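Local coordinates for Serine/threonine-protein kinase Tel1 (Chaetomium thermophilum, PDB 6SKY) that probably acts as an ATP-dependent serine/threonine kinase that senses DNA damage and activates checkpoint signalling, modifying serine or threonine followed by glutamine, at residues 1953-1958 with 1982-1987. Numbering follows the deposited sequence.
Sequences AKSLAF and IKALSS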
ATOM      1  N   ALA A1953      -0.603   9.612   9.311  1.00 47.79           N
ATOM      2  CA  ALA A1953      -1.224   8.625  10.178  1.00 47.79           C
ATOM      3  C   ALA A1953      -0.216   7.658  10.772  1.00 47.79           C
ATOM      4  O   ALA A1953      -0.499   7.038  11.804  1.00 47.79           O
ATOM      5  CB  ALA A1953      -2.289   7.851   9.405  1.00 47.79           C
ATOM      6  N   LYS A1954       0.953   7.518  10.154  1.00 43.72           N
ATOM      7  CA  LYS A1954       1.909   6.525  10.621  1.00 43.72           C
ATOM      8  C   LYS A1954       2.487   6.909  11.972  1.00 43.72           C
ATOM      9  O   LYS A1954       2.758   6.038  12.802  1.00 43.72           O
ATOM     10  CB  LYS A1954       3.015   6.350   9.591  1.00 43.72           C
ATOM     11  CG  LYS A1954       4.017   5.281   9.936  1.00 43.72           C
ATOM     12  CD  LYS A1954       3.658   3.951   9.321  1.00 43.72           C
ATOM     13  CE  LYS A1954       4.790   2.961   9.491  1.00 43.72           C
ATOM     14  NZ  LYS A1954       4.487   1.678   8.804  1.00 43.72           N
ATOM     15  N   SER A1955       2.691   8.197  12.216  1.00 41.64           N
ATOM     16  CA  SER A1955       3.111   8.606  13.545  1.00 41.64           C
ATOM     17  C   SER A1955       1.937   8.736  14.489  1.00 41.64           C
ATOM     18  O   SER A1955       2.117   8.608  15.700  1.00 41.64           O
ATOM     19  CB  SER A1955       3.880   9.923  13.488  1.00 41.64           C
ATOM     20  OG  SER A1955       3.078  10.964  12.983  1.00 41.64           O
ATOM     21  N   LEU A1956       0.738   8.971  13.957  1.00 36.96           N
ATOM     22  CA  LEU A1956      -0.452   9.024  14.794  1.00 36.96           C
ATOM     23  C   LEU A1956      -0.728   7.679  15.440  1.00 36.96           C
ATOM     24  O   LEU A1956      -1.157   7.622  16.592  1.00 36.96           O
ATOM     25  CB  LEU A1956      -1.647   9.482  13.966  1.00 36.96           C
ATOM     26  CG  LEU A1956      -3.026   9.377  14.601  1.00 36.96           C
ATOM     27  CD1 LEU A1956      -3.100  10.214  15.843  1.00 36.96           C
ATOM     28  CD2 LEU A1956      -4.072   9.820  13.618  1.00 36.96           C
ATOM     29  N   ALA A1957      -0.450   6.584  14.734  1.00 31.63           N
ATOM     30  CA  ALA A1957      -0.626   5.255  15.312  1.00 31.63           C
ATOM     31  C   ALA A1957       0.281   5.040  16.519  1.00 31.63           C
ATOM     32  O   ALA A1957      -0.183   4.701  17.616  1.00 31.63           O
ATOM     33  CB  ALA A1957      -0.354   4.197  14.250  1.00 31.63           C
ATOM     34  N   PHE A1958       1.587   5.221  16.329  1.00 29.73           N
ATOM     35  CA  PHE A1958       2.544   4.989  17.402  1.00 29.73           C
ATOM     36  C   PHE A1958       2.343   5.965  18.552  1.00 29.73           C
ATOM     37  O   PHE A1958       2.469   5.591  19.726  1.00 29.73           O
ATOM     38  CB  PHE A1958       3.965   5.094  16.860  1.00 29.73           C
ATOM     39  CG  PHE A1958       4.359   3.970  15.956  1.00 29.73           C
ATOM     40  CD1 PHE A1958       3.913   3.920  14.659  1.00 29.73           C
ATOM     41  CD2 PHE A1958       5.182   2.968  16.401  1.00 29.73           C
ATOM     42  CE1 PHE A1958       4.272   2.890  13.836  1.00 29.73           C
ATOM     43  CE2 PHE A1958       5.542   1.942  15.574  1.00 29.73           C
ATOM     44  CZ  PHE A1958       5.086   1.905  14.294  1.00 29.73           C
ATOM     45  N   ILE A1982      -0.618  16.621  19.159  1.00 35.85           N
ATOM     46  CA  ILE A1982      -1.121  17.858  18.576  1.00 35.85           C
ATOM     47  C   ILE A1982      -0.272  18.238  17.379  1.00 35.85           C
ATOM     48  O   ILE A1982      -0.789  18.510  16.288  1.00 35.85           O
ATOM     49  CB  ILE A1982      -1.156  18.975  19.629  1.00 35.85           C
ATOM     50  CG1 ILE A1982      -2.066  18.578  20.781  1.00 35.85           C
ATOM     51  CG2 ILE A1982      -1.669  20.244  19.014  1.00 35.85           C
ATOM     52  CD1 ILE A1982      -1.808  19.333  22.038  1.00 35.85           C
ATOM     53  N   LYS A1983       1.050  18.176  17.545  1.00 39.71           N
ATOM     54  CA  LYS A1983       1.948  18.459  16.437  1.00 39.71           C
ATOM     55  C   LYS A1983       1.597  17.590  15.244  1.00 39.71           C
ATOM     56  O   LYS A1983       1.332  18.095  14.150  1.00 39.71           O
ATOM     57  CB  LYS A1983       3.392  18.237  16.877  1.00 39.71           C
ATOM     58  CG  LYS A1983       4.424  18.808  15.940  1.00 39.71           C
ATOM     59  CD  LYS A1983       5.811  18.323  16.301  1.00 39.71           C
ATOM     60  CE  LYS A1983       6.810  18.672  15.216  1.00 39.71           C
ATOM     61  NZ  LYS A1983       8.108  17.972  15.410  1.00 39.71           N
ATOM     62  N   ALA A1984       1.505  16.279  15.464  1.00 37.81           N
ATOM     63  CA  ALA A1984       1.154  15.369  14.383  1.00 37.81           C
ATOM     64  C   ALA A1984      -0.170  15.760  13.751  1.00 37.81           C
ATOM     65  O   ALA A1984      -0.277  15.858  12.525  1.00 37.81           O
ATOM     66  CB  ALA A1984       1.102  13.936  14.903  1.00 37.81           C
ATOM     67  N   LEU A1985      -1.180  16.044  14.574  1.00 35.33           N
ATOM     68  CA  LEU A1985      -2.498  16.305  14.020  1.00 35.33           C
ATOM     69  C   LEU A1985      -2.565  17.626  13.285  1.00 35.33           C
ATOM     70  O   LEU A1985      -3.556  17.881  12.601  1.00 35.33           O
ATOM     71  CB  LEU A1985      -3.551  16.271  15.118  1.00 35.33           C
ATOM     72  CG  LEU A1985      -3.914  14.890  15.651  1.00 35.33           C
ATOM     73  CD1 LEU A1985      -4.773  15.012  16.875  1.00 35.33           C
ATOM     74  CD2 LEU A1985      -4.635  14.110  14.591  1.00 35.33           C
ATOM     75  N   SER A1986      -1.546  18.469  13.404  1.00 40.24           N
ATOM     76  CA  SER A1986      -1.516  19.671  12.591  1.00 40.24           C
ATOM     77  C   SER A1986      -0.778  19.451  11.284  1.00 40.24           C
ATOM     78  O   SER A1986      -1.051  20.145  10.300  1.00 40.24           O
ATOM     79  CB  SER A1986      -0.877  20.817  13.369  1.00 40.24           C
ATOM     80  OG  SER A1986      -1.773  21.334  14.331  1.00 40.24           O
ATOM     81  N   SER A1987       0.139  18.489  11.246  1.00 42.78           N
ATOM     82  CA  SER A1987       0.831  18.169  10.012  1.00 42.78           C
ATOM     83  C   SER A1987      -0.041  17.396   9.042  1.00 42.78           C
ATOM     84  O   SER A1987       0.380  17.161   7.908  1.00 42.78           O
ATOM     85  CB  SER A1987       2.088  17.358  10.309  1.00 42.78           C
ATOM     86  OG  SER A1987       1.754  16.022  10.643  1.00 42.78           O
TER
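Ser1955 OG meets the methyl of Ala1984 across the contact, CB at 4.1 Å, while its polar needs are met on its own side: it hydrogen-bonds to Asp1951 O and, weakly, to Gly1952 O. With chi1 at 62° the hydroxyl lies between the backbone N and the carbonyl carbon, folded back toward those preceding carbonyls. A small side chain whose hydroxyl is paired with carbonyls of the residues just before the helix suits a buried position facing a methyl. Ala1984 matches it in size, and its CB points at the other helix. The CA atoms of Leu1956 and Ala1984 come to 6.6 Å; the short side chains of Ser1955 and Ala1984, which point across the gap, let the helices come this close. The carbonyl of Ala1984 is used too: Ser1987 OG, one turn further on, bonds to Ala1984 O at 2.8 Å, reaching a lone pair in the carbonyl plane with a C=O...OG angle of 128°.

Next to this pair, Leu1956 and Leu1985 leave their helices beside the interface and bring only their ends together. Leu1956, its CG anti to the backbone N (chi1 170°), brings CD1 to 4.4 Å from CD2 of Leu1985, a loose methyl-to-methyl touch without polar help. Leu1985 also packs on Leu1997 of helix 1991-1999, and Leu1956 on Leu1993 of the second subunit, which ties this small interface of 125 Å² to the dimer. The start of helix 1953-1968 thus rests against the end of the next helix, 1974-1988, running the opposite way: an antiparallel helix pair of the kind that builds the alpha solenoid of the FAT region.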